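Local coordinates for blue-light-activated histidine kinase 2 (Erythrobacter litoralis HTCC2594, PDB 4R38), which senses blue light through its flavin-binding LOV domain, the part in this structure, and acts as an ATP-dependent histidine kinase involved in light-increased bacterial virulence, at residues Ala29-Asp34 with Glu115-Phe120; Glu67-Gly72 with Glu89-Tyr94; Pro23-Ile28 with Gly122-Met127. One frame throughout, in Å; residues are numbered along the deposited sequence.

Contact 1: Ala29-Asp34 with Glu115-Phe120. With RBF (riboflavin), chain E.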
loop_
_atom_site.group_PDB
_atom_site.type_symbol
_atom_site.label_atom_id
_atom_site.label_comp_id
_atom_site.label_asym_id
_atom_site.label_seq_id
_atom_site.Cartn_x
_atom_site.Cartn_y
_atom_site.Cartn_z
ATOM N N ALA A 29 -6.075 1.813 4.508
ATOM C CA ALA A 29 -5.383 1.663 5.795
ATOM C C ALA A 29 -5.955 2.640 6.794
ATOM O O ALA A 29 -6.330 3.732 6.419
ATOM C CB ALA A 29 -3.914 1.936 5.632
ATOM N N ASP A 30 -6.002 2.249 8.069
ATOM C CA ASP A 30 -6.404 3.161 9.123
ATOM C C ASP A 30 -5.106 3.707 9.704
ATOM O O ASP A 30 -4.436 3.030 10.499
ATOM C CB ASP A 30 -7.231 2.418 10.177
ATOM C CG ASP A 30 -7.778 3.352 11.264
ATOM O OD1 ASP A 30 -7.143 4.403 11.499
ATOM O OD2 ASP A 30 -8.841 3.048 11.876
ATOM N N ILE A 31 -4.701 4.891 9.249
ATOM C CA ILE A 31 -3.398 5.438 9.631
ATOM C C ILE A 31 -3.403 6.103 11.003
ATOM O O ILE A 31 -2.375 6.620 11.443
ATOM C CB ILE A 31 -2.808 6.406 8.558
ATOM C CG1 ILE A 31 -3.648 7.666 8.399
ATOM C CG2 ILE A 31 -2.630 5.654 7.216
ATOM C CD1 ILE A 31 -2.919 8.798 7.724
ATOM N N SER A 32 -4.531 6.060 11.686
ATOM C CA SER A 32 -4.575 6.559 13.046
ATOM C C SER A 32 -4.219 5.418 14.005
ATOM O O SER A 32 -3.874 5.666 15.152
ATOM C CB SER A 32 -5.962 7.137 13.366
ATOM O OG SER A 32 -6.861 6.098 13.693
ATOM N N GLN A 33 -4.329 4.171 13.544
ATOM C CA GLN A 33 -3.973 3.014 14.381
ATOM C C GLN A 33 -2.486 2.718 14.346
ATOM O O GLN A 33 -1.807 2.984 13.361
ATOM C CB GLN A 33 -4.710 1.748 13.946
ATOM C CG GLN A 33 -6.198 1.756 14.271
ATOM C CD GLN A 33 -6.860 0.433 13.945
ATOM O OE1 GLN A 33 -6.434 -0.616 14.419
ATOM N NE2 GLN A 33 -7.906 0.478 13.131
ATOM N N ASP A 34 -1.978 2.129 15.424
ATOM C CA ASP A 34 -0.579 1.806 15.492
ATOM C C ASP A 34 -0.092 0.998 14.278
ATOM O O ASP A 34 -0.607 -0.070 13.972
ATOM C CB ASP A 34 -0.301 1.039 16.771
ATOM C CG ASP A 34 1.162 0.792 16.970
ATOM O OD1 ASP A 34 1.844 1.688 17.510
ATOM O OD2 ASP A 34 1.630 -0.290 16.564
ATOM N N GLU A 115 -10.257 16.485 8.762
ATOM C CA GLU A 115 -9.167 17.160 9.457
ATOM C C GLU A 115 -8.324 16.192 10.281
ATOM O O GLU A 115 -7.138 16.432 10.495
ATOM C CB GLU A 115 -9.729 18.243 10.373
ATOM C CG GLU A 115 -10.730 17.718 11.384
ATOM C CD GLU A 115 -11.203 18.786 12.342
ATOM O OE1 GLU A 115 -10.583 18.934 13.421
ATOM O OE2 GLU A 115 -12.196 19.476 12.013
ATOM N N LYS A 116 -8.940 15.106 10.741
ATOM C CA LYS A 116 -8.233 14.087 11.522
ATOM C C LYS A 116 -7.459 13.105 10.632
ATOM O O LYS A 116 -6.611 12.359 11.127
ATOM C CB LYS A 116 -9.214 13.320 12.419
ATOM C CG LYS A 116 -9.898 14.187 13.489
ATOM C CD LYS A 116 -8.880 14.852 14.410
ATOM C CE LYS A 116 -9.532 15.631 15.545
ATOM N NZ LYS A 116 -8.510 16.361 16.359
ATOM N N CYS A 117 -7.766 13.118 9.333
ATOM C CA CYS A 117 -7.108 12.265 8.325
ATOM C C CYS A 117 -6.833 10.830 8.773
ATOM O O CYS A 117 -5.687 10.394 8.891
ATOM C CB CYS A 117 -5.821 12.915 7.854
ATOM S SG CYS A 117 -4.993 11.993 6.521
ATOM N N ARG A 118 -7.902 10.084 8.982
ATOM C CA ARG A 118 -7.802 8.767 9.577
ATOM C C ARG A 118 -7.483 7.663 8.580
ATOM O O ARG A 118 -6.824 6.706 8.912
ATOM C CB ARG A 118 -9.124 8.455 10.273
ATOM C CG ARG A 118 -9.231 7.050 10.775
ATOM C CD ARG A 118 -10.391 6.910 11.746
ATOM N NE ARG A 118 -10.143 5.703 12.494
ATOM C CZ ARG A 118 -9.896 5.637 13.797
ATOM N NH1 ARG A 118 -9.983 6.716 14.583
ATOM N NH2 ARG A 118 -9.643 4.452 14.316
ATOM N N TYR A 119 -8.008 7.782 7.367
ATOM C CA TYR A 119 -7.889 6.708 6.399
ATOM C C TYR A 119 -7.108 7.124 5.164
ATOM O O TYR A 119 -7.235 8.249 4.678
ATOM C CB TYR A 119 -9.282 6.263 5.950
ATOM C CG TYR A 119 -10.172 5.752 7.071
ATOM C CD1 TYR A 119 -10.039 4.446 7.557
ATOM C CD2 TYR A 119 -11.108 6.580 7.659
ATOM C CE1 TYR A 119 -10.879 3.984 8.579
ATOM C CE2 TYR A 119 -11.935 6.132 8.661
ATOM C CZ TYR A 119 -11.802 4.839 9.136
ATOM O OH TYR A 119 -12.637 4.410 10.154
ATOM N N PHE A 120 -6.350 6.174 4.645
ATOM C CA PHE A 120 -5.588 6.372 3.419
ATOM C C PHE A 120 -6.045 5.285 2.484
ATOM O O PHE A 120 -6.262 4.154 2.902
ATOM C CB PHE A 120 -4.090 6.253 3.680
ATOM C CG PHE A 120 -3.327 7.548 3.518
ATOM C CD1 PHE A 120 -2.293 7.643 2.606
ATOM C CD2 PHE A 120 -3.636 8.651 4.287
ATOM C CE1 PHE A 120 -1.605 8.828 2.450
ATOM C CE2 PHE A 120 -2.941 9.846 4.125
ATOM C CZ PHE A 120 -1.927 9.920 3.220
HETATM N N1 RBF E . 4.033 -0.080 0.359
HETATM C C2 RBF E . 4.429 -1.044 -0.512
HETATM O O2 RBF E . 5.586 -1.418 -0.517
HETATM N N3 RBF E . 3.518 -1.578 -1.381
HETATM C C4 RBF E . 2.208 -1.248 -1.345
HETATM O O4 RBF E . 1.392 -1.757 -2.148
HETATM C C4A RBF E . 1.748 -0.297 -0.399
HETATM N N5 RBF E . 0.442 0.054 -0.271
HETATM C C5A RBF E . 0.059 0.953 0.652
HETATM C C6 RBF E . -1.299 1.355 0.797
HETATM C C7 RBF E . -1.695 2.274 1.766
HETATM C C7M RBF E . -3.202 2.632 1.819
HETATM C C8 RBF E . -0.736 2.842 2.603
HETATM C C8M RBF E . -1.046 3.877 3.686
HETATM C C9 RBF E . 0.577 2.482 2.471
HETATM C C9A RBF E . 1.021 1.539 1.498
HETATM N N10 RBF E . 2.356 1.180 1.429
HETATM C C10 RBF E . 2.746 0.258 0.468
HETATM C "C1'" RBF E . 3.405 1.814 2.229
HETATM C "C2'" RBF E . 3.792 1.136 3.539
HETATM O "O2'" RBF E . 2.650 0.653 4.121
HETATM C "C3'" RBF E . 4.470 2.159 4.445
HETATM O "O3'" RBF E . 3.561 3.168 4.786
HETATM C "C4'" RBF E . 5.671 2.812 3.766
HETATM O "O4'" RBF E . 6.639 1.858 3.416
HETATM C "C5'" RBF E . 6.305 3.855 4.678
HETATM O "O5'" RBF E . 6.713 3.255 5.895
#
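A single carboxylate oxygen, D30 OD2, takes both bonds of R118's side-on grip while the other oxygen of D30 turns back to its own loop. R118 NE lies 3.0 Å from D30 OD2 and R118 NH2 2.9 Å from the same atom, the NH2 bond using the syn lone pair; both are bent, as two nitrogens of one group converge on one oxygen; the carboxylate and guanidinium planes stand 70° apart. D30 CG is anti to the backbone N (chi1 -176°), which brings it to the R118 side. Q33 NE2 adds a third bond to OD2 from above the carboxylate plane, 3.0 Å away. OD1 meanwhile accepts from S32 N, closing an Asx turn, and from S32 OG, which also sits 3.1 Å from R118 CZ, over the centre of one guanidinium face. The D30-Q33 type I turn thus wraps the acid.

Beside this polar cluster, A29 and F120 form an antiparallel hydrogen-bonded pair, D30 and Y119 a non-hydrogen-bonded one, and I31 N continues to R118 O. I31 CD1 reaches back to F120 CD2 at 3.5 Å and to the sulfur of C117, which is disulfide-bonded to C84. A29 CB approaches the flavin methyl C7M at 3.9 Å. With five donor bonds shared between its two oxygens, the D30 carboxylate is probably held as the anion, tying the turn to R118, the residue just before strand 119-128.

Contact 2: Glu67-Gly72 with Glu89-Tyr94. With RBF (riboflavin), chain E.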
loop_
_atom_site.group_PDB
_atom_site.type_symbol
_atom_site.label_atom_id
_atom_site.label_comp_id
_atom_site.label_asym_id
_atom_site.label_seq_id
_atom_site.Cartn_x
_atom_site.Cartn_y
_atom_site.Cartn_z
ATOM N N GLU A 67 14.686 -6.528 0.318
ATOM C CA GLU A 67 16.071 -6.134 0.317
ATOM C C GLU A 67 16.364 -5.070 -0.750
ATOM O O GLU A 67 17.184 -4.178 -0.530
ATOM C CB GLU A 67 16.951 -7.392 0.129
ATOM C CG GLU A 67 16.845 -8.428 1.286
ATOM C CD GLU A 67 15.397 -8.854 1.646
ATOM O OE1 GLU A 67 14.521 -8.933 0.739
ATOM O OE2 GLU A 67 15.132 -9.090 2.851
ATOM N N LYS A 68 15.682 -5.145 -1.888
ATOM C CA LYS A 68 15.938 -4.222 -2.998
ATOM C C LYS A 68 15.108 -2.928 -2.954
ATOM O O LYS A 68 15.318 -2.019 -3.754
ATOM C CB LYS A 68 15.702 -4.935 -4.333
ATOM C CG LYS A 68 16.626 -6.128 -4.590
ATOM C CD LYS A 68 16.310 -6.744 -5.951
ATOM C CE LYS A 68 17.218 -7.923 -6.293
ATOM N NZ LYS A 68 16.868 -8.496 -7.627
ATOM N N THR A 69 14.184 -2.828 -2.004
ATOM C CA THR A 69 13.320 -1.660 -1.885
ATOM C C THR A 69 14.123 -0.412 -1.544
ATOM O O THR A 69 14.913 -0.402 -0.596
ATOM C CB THR A 69 12.284 -1.919 -0.800
ATOM O OG1 THR A 69 11.482 -3.046 -1.181
ATOM C CG2 THR A 69 11.411 -0.710 -0.568
ATOM N N ASP A 70 13.933 0.628 -2.336
ATOM C CA ASP A 70 14.689 1.864 -2.187
ATOM C C ASP A 70 14.290 2.619 -0.921
ATOM O O ASP A 70 13.118 2.902 -0.728
ATOM C CB ASP A 70 14.382 2.770 -3.379
ATOM C CG ASP A 70 15.232 4.018 -3.385
ATOM O OD1 ASP A 70 16.427 3.912 -3.693
ATOM O OD2 ASP A 70 14.722 5.113 -3.102
ATOM N N PRO A 71 15.258 2.987 -0.066
ATOM C CA PRO A 71 14.859 3.706 1.156
ATOM C C PRO A 71 14.357 5.132 0.924
ATOM O O PRO A 71 13.507 5.615 1.697
ATOM C CB PRO A 71 16.135 3.721 2.005
ATOM C CG PRO A 71 17.250 3.497 1.045
ATOM C CD PRO A 71 16.681 2.634 -0.060
ATOM N N GLY A 72 14.848 5.793 -0.115
ATOM C CA GLY A 72 14.350 7.112 -0.478
ATOM C C GLY A 72 12.862 7.111 -0.802
ATOM O O GLY A 72 12.103 7.973 -0.342
ATOM N N GLU A 89 4.616 6.723 -6.178
ATOM C CA GLU A 89 5.974 6.172 -6.194
ATOM C C GLU A 89 5.959 4.796 -6.851
ATOM O O GLU A 89 5.018 4.028 -6.663
ATOM C CB GLU A 89 6.531 5.974 -4.770
ATOM C CG GLU A 89 6.833 7.236 -3.987
ATOM C CD GLU A 89 8.015 8.007 -4.540
ATOM O OE1 GLU A 89 8.940 7.378 -5.112
ATOM O OE2 GLU A 89 8.012 9.251 -4.395
ATOM N N THR A 90 7.019 4.477 -7.594
ATOM C CA THR A 90 7.237 3.116 -8.069
ATOM C C THR A 90 8.257 2.426 -7.160
ATOM O O THR A 90 9.395 2.865 -7.062
ATOM C CB THR A 90 7.715 3.122 -9.515
ATOM O OG1 THR A 90 6.751 3.825 -10.315
ATOM C CG2 THR A 90 7.875 1.701 -10.045
ATOM N N ILE A 91 7.834 1.346 -6.510
ATOM C CA ILE A 91 8.605 0.725 -5.431
ATOM C C ILE A 91 8.745 -0.786 -5.695
ATOM O O ILE A 91 7.840 -1.426 -6.230
ATOM C CB ILE A 91 7.916 1.010 -4.077
ATOM C CG1 ILE A 91 8.826 0.670 -2.904
ATOM C CG2 ILE A 91 6.547 0.295 -4.002
ATOM C CD1 ILE A 91 8.283 1.142 -1.557
ATOM N N TYR A 92 9.894 -1.351 -5.370
ATOM C CA TYR A 92 10.113 -2.781 -5.557
ATOM C C TYR A 92 9.485 -3.591 -4.433
ATOM O O TYR A 92 9.758 -3.371 -3.254
ATOM C CB TYR A 92 11.607 -3.088 -5.651
ATOM C CG TYR A 92 11.909 -4.407 -6.343
ATOM C CD1 TYR A 92 11.922 -4.494 -7.731
ATOM C CD2 TYR A 92 12.173 -5.562 -5.613
ATOM C CE1 TYR A 92 12.206 -5.692 -8.371
ATOM C CE2 TYR A 92 12.439 -6.774 -6.252
ATOM C CZ TYR A 92 12.467 -6.824 -7.626
ATOM O OH TYR A 92 12.737 -8.015 -8.269
ATOM N N ASN A 93 8.648 -4.537 -4.819
ATOM C CA ASN A 93 7.884 -5.333 -3.879
ATOM C C ASN A 93 8.109 -6.791 -4.234
ATOM O O ASN A 93 8.701 -7.102 -5.277
ATOM C CB ASN A 93 6.388 -5.038 -3.960
ATOM C CG ASN A 93 5.920 -3.812 -3.124
ATOM O OD1 ASN A 93 4.732 -3.504 -3.127
ATOM N ND2 ASN A 93 6.843 -3.133 -2.422
ATOM N N TYR A 94 7.604 -7.674 -3.377
ATOM C CA TYR A 94 7.794 -9.099 -3.524
ATOM C C TYR A 94 6.461 -9.782 -3.299
ATOM O O TYR A 94 5.755 -9.483 -2.335
ATOM C CB TYR A 94 8.802 -9.598 -2.475
ATOM C CG TYR A 94 10.196 -9.017 -2.641
ATOM C CD1 TYR A 94 11.177 -9.712 -3.326
ATOM C CD2 TYR A 94 10.513 -7.756 -2.132
ATOM C CE1 TYR A 94 12.477 -9.188 -3.480
ATOM C CE2 TYR A 94 11.786 -7.218 -2.276
ATOM C CZ TYR A 94 12.768 -7.942 -2.957
ATOM O OH TYR A 94 14.021 -7.412 -3.111
HETATM N N1 RBF E . 4.033 -0.080 0.359
HETATM C C2 RBF E . 4.429 -1.044 -0.512
HETATM O O2 RBF E . 5.586 -1.418 -0.517
HETATM N N3 RBF E . 3.518 -1.578 -1.381
HETATM C C4 RBF E . 2.208 -1.248 -1.345
HETATM O O4 RBF E . 1.392 -1.757 -2.148
HETATM C C4A RBF E . 1.748 -0.297 -0.399
HETATM N N5 RBF E . 0.442 0.054 -0.271
HETATM C C5A RBF E . 0.059 0.953 0.652
HETATM C C6 RBF E . -1.299 1.355 0.797
HETATM C C7 RBF E . -1.695 2.274 1.766
HETATM C C7M RBF E . -3.202 2.632 1.819
HETATM C C8 RBF E . -0.736 2.842 2.603
HETATM C C8M RBF E . -1.046 3.877 3.686
HETATM C C9 RBF E . 0.577 2.482 2.471
HETATM C C9A RBF E . 1.021 1.539 1.498
HETATM N N10 RBF E . 2.356 1.180 1.429
HETATM C C10 RBF E . 2.746 0.258 0.468
HETATM C "C1'" RBF E . 3.405 1.814 2.229
HETATM C "C2'" RBF E . 3.792 1.136 3.539
HETATM O "O2'" RBF E . 2.650 0.653 4.121
HETATM C "C3'" RBF E . 4.470 2.159 4.445
HETATM O "O3'" RBF E . 3.561 3.168 4.786
HETATM C "C4'" RBF E . 5.671 2.812 3.766
HETATM O "O4'" RBF E . 6.639 1.858 3.416
HETATM C "C5'" RBF E . 6.305 3.855 4.678
HETATM O "O5'" RBF E . 6.713 3.255 5.895
HETATM O O HOH W 1 12.224 0.454 -4.712
#
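The flavin-binding edge strand 87-94 of the LOV domain, a member of the PAS fold, is met by the loop that leads into helix 71-82. T69 carries the middle of the contact: its OG1 donates to Y92 O at 2.7 Å, tilted 21° from the carbonyl plane, and its methyl CG2 packs on I91 CG1 at 3.7 Å. T69 OG1 lies beside the backbone N and CG2 anti to it (chi1 -62°), giving the hydroxyl to the strand backbone and the methyl to I91. OG1 also accepts from G66 N.

Y92 O has a second donor, N93 ND2, which comes from above the carbonyl plane. That bond ties the loop contact to the pocket, because the same amide pairs with the riboflavin pyrimidine edge: flavin N3 donates to N93 OD1 and N93 ND2 donates to flavin O2, each at 2.9 Å. This two-point recognition of the flavin is a familiar feature of LOV domains, and N103 ND2 from the adjacent strand supports N93 OD1.

At the end of the strand, K68 N donates to Y94 OH at 3.1 Å, at the edge of the tyrosine ring. The aliphatic chain of K68 runs side by side with Y92, CB 3.8 Å from Y92 CD2, and crosses Y94 at about a right angle. On the other flank of T69, one water accepts from both D70 N and Y92 N, bridging the two backbones.

Contact 3: Pro23-Ile28 with Gly122-Met127. With RBF (riboflavin), chain E.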
loop_
_atom_site.group_PDB
_atom_site.type_symbol
_atom_site.label_atom_id
_atom_site.label_comp_id
_atom_site.label_asym_id
_atom_site.label_seq_id
_atom_site.Cartn_x
_atom_site.Cartn_y
_atom_site.Cartn_z
ATOM N N PRO A 23 -11.583 -3.549 -10.991
ATOM C CA PRO A 23 -10.560 -4.079 -11.907
ATOM C C PRO A 23 -9.160 -3.529 -11.659
ATOM O O PRO A 23 -8.385 -3.305 -12.602
ATOM C CB PRO A 23 -11.067 -3.608 -13.280
ATOM C CG PRO A 23 -11.759 -2.343 -12.976
ATOM C CD PRO A 23 -12.471 -2.587 -11.681
ATOM N N PHE A 24 -8.838 -3.315 -10.390
ATOM C CA PHE A 24 -7.535 -2.834 -10.017
ATOM C C PHE A 24 -7.373 -3.047 -8.524
ATOM O O PHE A 24 -8.342 -3.011 -7.759
ATOM C CB PHE A 24 -7.343 -1.366 -10.393
ATOM C CG PHE A 24 -8.495 -0.479 -10.016
ATOM C CD1 PHE A 24 -8.594 0.052 -8.737
ATOM C CD2 PHE A 24 -9.472 -0.148 -10.951
ATOM C CE1 PHE A 24 -9.669 0.888 -8.386
ATOM C CE2 PHE A 24 -10.545 0.686 -10.617
ATOM C CZ PHE A 24 -10.642 1.206 -9.335
ATOM N N SER A 25 -6.139 -3.310 -8.135
ATOM C CA SER A 25 -5.779 -3.549 -6.730
ATOM C C SER A 25 -6.033 -2.281 -5.932
ATOM O O SER A 25 -5.612 -1.187 -6.317
ATOM C CB SER A 25 -4.308 -3.958 -6.642
ATOM O OG SER A 25 -3.868 -4.131 -5.281
ATOM N N LEU A 26 -6.775 -2.426 -4.840
ATOM C CA LEU A 26 -7.088 -1.307 -3.970
ATOM C C LEU A 26 -6.947 -1.739 -2.523
ATOM O O LEU A 26 -7.268 -2.878 -2.177
ATOM C CB LEU A 26 -8.502 -0.818 -4.253
ATOM C CG LEU A 26 -8.946 0.458 -3.512
ATOM C CD1 LEU A 26 -9.778 1.348 -4.420
ATOM C CD2 LEU A 26 -9.700 0.092 -2.254
ATOM N N THR A 27 -6.442 -0.817 -1.702
ATOM C CA THR A 27 -6.201 -1.051 -0.287
ATOM C C THR A 27 -6.625 0.184 0.492
ATOM O O THR A 27 -6.576 1.300 -0.022
ATOM C CB THR A 27 -4.718 -1.275 -0.004
ATOM O OG1 THR A 27 -3.978 -0.110 -0.395
ATOM C CG2 THR A 27 -4.183 -2.503 -0.754
ATOM N N ILE A 28 -7.072 -0.007 1.730
ATOM C CA ILE A 28 -7.399 1.116 2.590
ATOM C C ILE A 28 -6.718 0.809 3.913
ATOM O O ILE A 28 -6.779 -0.331 4.359
ATOM C CB ILE A 28 -8.909 1.256 2.828
ATOM C CG1 ILE A 28 -9.659 1.539 1.501
ATOM C CG2 ILE A 28 -9.229 2.363 3.833
ATOM C CD1 ILE A 28 -11.145 1.413 1.616
ATOM N N GLY A 122 -5.059 3.499 -1.365
ATOM C CA GLY A 122 -3.996 3.321 -2.341
ATOM C C GLY A 122 -4.420 2.350 -3.437
ATOM O O GLY A 122 -5.175 1.406 -3.183
ATOM N N ILE A 123 -3.971 2.602 -4.663
ATOM C CA ILE A 123 -4.058 1.588 -5.703
ATOM C C ILE A 123 -2.657 1.178 -6.092
ATOM O O ILE A 123 -1.703 1.964 -5.964
ATOM C CB ILE A 123 -4.837 2.050 -6.951
ATOM C CG1 ILE A 123 -4.164 3.269 -7.577
ATOM C CG2 ILE A 123 -6.278 2.318 -6.566
ATOM C CD1 ILE A 123 -4.782 3.661 -8.897
ATOM N N GLN A 124 -2.538 -0.085 -6.499
ATOM C CA GLN A 124 -1.289 -0.675 -6.903
ATOM C C GLN A 124 -1.412 -1.165 -8.323
ATOM O O GLN A 124 -2.360 -1.879 -8.662
ATOM C CB GLN A 124 -0.965 -1.883 -6.045
ATOM C CG GLN A 124 -0.730 -1.550 -4.618
ATOM C CD GLN A 124 -1.978 -1.403 -3.786
ATOM O OE1 GLN A 124 -3.064 -1.838 -4.162
ATOM N NE2 GLN A 124 -1.818 -0.790 -2.613
ATOM N N VAL A 125 -0.430 -0.795 -9.129
ATOM C CA VAL A 125 -0.345 -1.246 -10.507
ATOM C C VAL A 125 0.962 -2.008 -10.693
ATOM O O VAL A 125 2.050 -1.466 -10.486
ATOM C CB VAL A 125 -0.356 -0.065 -11.487
ATOM C CG1 VAL A 125 -0.286 -0.577 -12.933
ATOM C CG2 VAL A 125 -1.587 0.789 -11.278
ATOM N N ASP A 126 0.836 -3.273 -11.072
ATOM C CA ASP A 126 1.967 -4.146 -11.346
ATOM C C ASP A 126 2.666 -3.735 -12.646
ATOM O O ASP A 126 2.084 -3.875 -13.731
ATOM C CB ASP A 126 1.425 -5.571 -11.458
ATOM C CG ASP A 126 2.504 -6.633 -11.484
ATOM O OD1 ASP A 126 3.691 -6.331 -11.760
ATOM O OD2 ASP A 126 2.131 -7.799 -11.235
ATOM N N MET A 127 3.907 -3.244 -12.537
ATOM C CA MET A 127 4.680 -2.822 -13.706
ATOM C C MET A 127 5.669 -3.910 -14.145
ATOM O O MET A 127 6.478 -3.688 -15.047
ATOM C CB MET A 127 5.447 -1.529 -13.413
ATOM C CG MET A 127 4.581 -0.349 -13.013
ATOM S SD MET A 127 3.508 0.132 -14.362
ATOM C CE MET A 127 2.486 1.433 -13.645
HETATM N N1 RBF E . 4.033 -0.080 0.359
HETATM C C2 RBF E . 4.429 -1.044 -0.512
HETATM O O2 RBF E . 5.586 -1.418 -0.517
HETATM N N3 RBF E . 3.518 -1.578 -1.381
HETATM C C4 RBF E . 2.208 -1.248 -1.345
HETATM O O4 RBF E . 1.392 -1.757 -2.148
HETATM C C4A RBF E . 1.748 -0.297 -0.399
HETATM N N5 RBF E . 0.442 0.054 -0.271
HETATM C C5A RBF E . 0.059 0.953 0.652
HETATM C C6 RBF E . -1.299 1.355 0.797
HETATM C C7 RBF E . -1.695 2.274 1.766
HETATM C C7M RBF E . -3.202 2.632 1.819
HETATM C C8 RBF E . -0.736 2.842 2.603
HETATM C C8M RBF E . -1.046 3.877 3.686
HETATM C C9 RBF E . 0.577 2.482 2.471
HETATM C C9A RBF E . 1.021 1.539 1.498
HETATM N N10 RBF E . 2.356 1.180 1.429
HETATM C C10 RBF E . 2.746 0.258 0.468
HETATM C "C1'" RBF E . 3.405 1.814 2.229
HETATM C "C2'" RBF E . 3.792 1.136 3.539
HETATM O "O2'" RBF E . 2.650 0.653 4.121
HETATM C "C3'" RBF E . 4.470 2.159 4.445
HETATM O "O3'" RBF E . 3.561 3.168 4.786
HETATM C "C4'" RBF E . 5.671 2.812 3.766
HETATM O "O4'" RBF E . 6.639 1.858 3.416
HETATM C "C5'" RBF E . 6.305 3.855 4.678
HETATM O "O5'" RBF E . 6.713 3.255 5.895
HETATM O O HOH W 2 -4.125 -3.108 -10.076
#
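Q124 and S25 meet through a short bond, S25 OG donating to Q124 OE1 at 2.7 Å, while the other end of the amide, NE2, donates to T27 OG1 at 3.2 Å with that hydroxyl in the amide plane. The hydroxyls of S25 and T27 thereby fix the rotation of the amide, NE2 facing the flavin. From there NE2 makes only weak, long bonds to flavin N5 and O4, each 3.4 Å, and Q124 CG rests 3.3 Å from flavin O4. The bend at chi2 (82°) swings Q124 CD back toward strand 25-30. T27 OG1 also approaches flavin C6 at 3.3 Å.

Behind these groups, T27 and G122 form an antiparallel hydrogen-bonded pair, T27 N to G122 O and G122 N to T27 O, each 3.0 Å. On the face of L26 and I123, I123 CG2 packs loosely against L26 and against the F24 ring from the preceding loop, CD1 at 3.9 Å. Water joins S25 N to Q124 O, and F45 of helix 43-49 packs on S25 and T27, M48 on S25 and Q124. A glutamine of the last strand set beside flavin N5 and O4, with C61 nearby, is characteristic of LOV photoreceptors.

Contacts 1 and 3 join the same two neighbouring strands, 25-30 and 119-128, and touch each other where F120 O packs on I28 CG2. Contact 3 lies closer to the centre of the chain and works through neutral hydroxyl and amide groups, whereas contact 1 moves out to the strand ends, where regular pairing gives way, beyond D30 and Y119, to a turn held by a salt bridge. Contact 2 is a surface contact on the opposite side of the chain's centre from contact 1, loop against edge strand, its centre about 23 Å away. All three reach riboflavin differently: contact 1 at its methyls, contact 3 near N5 and O4, contact 2 at N3 and O2.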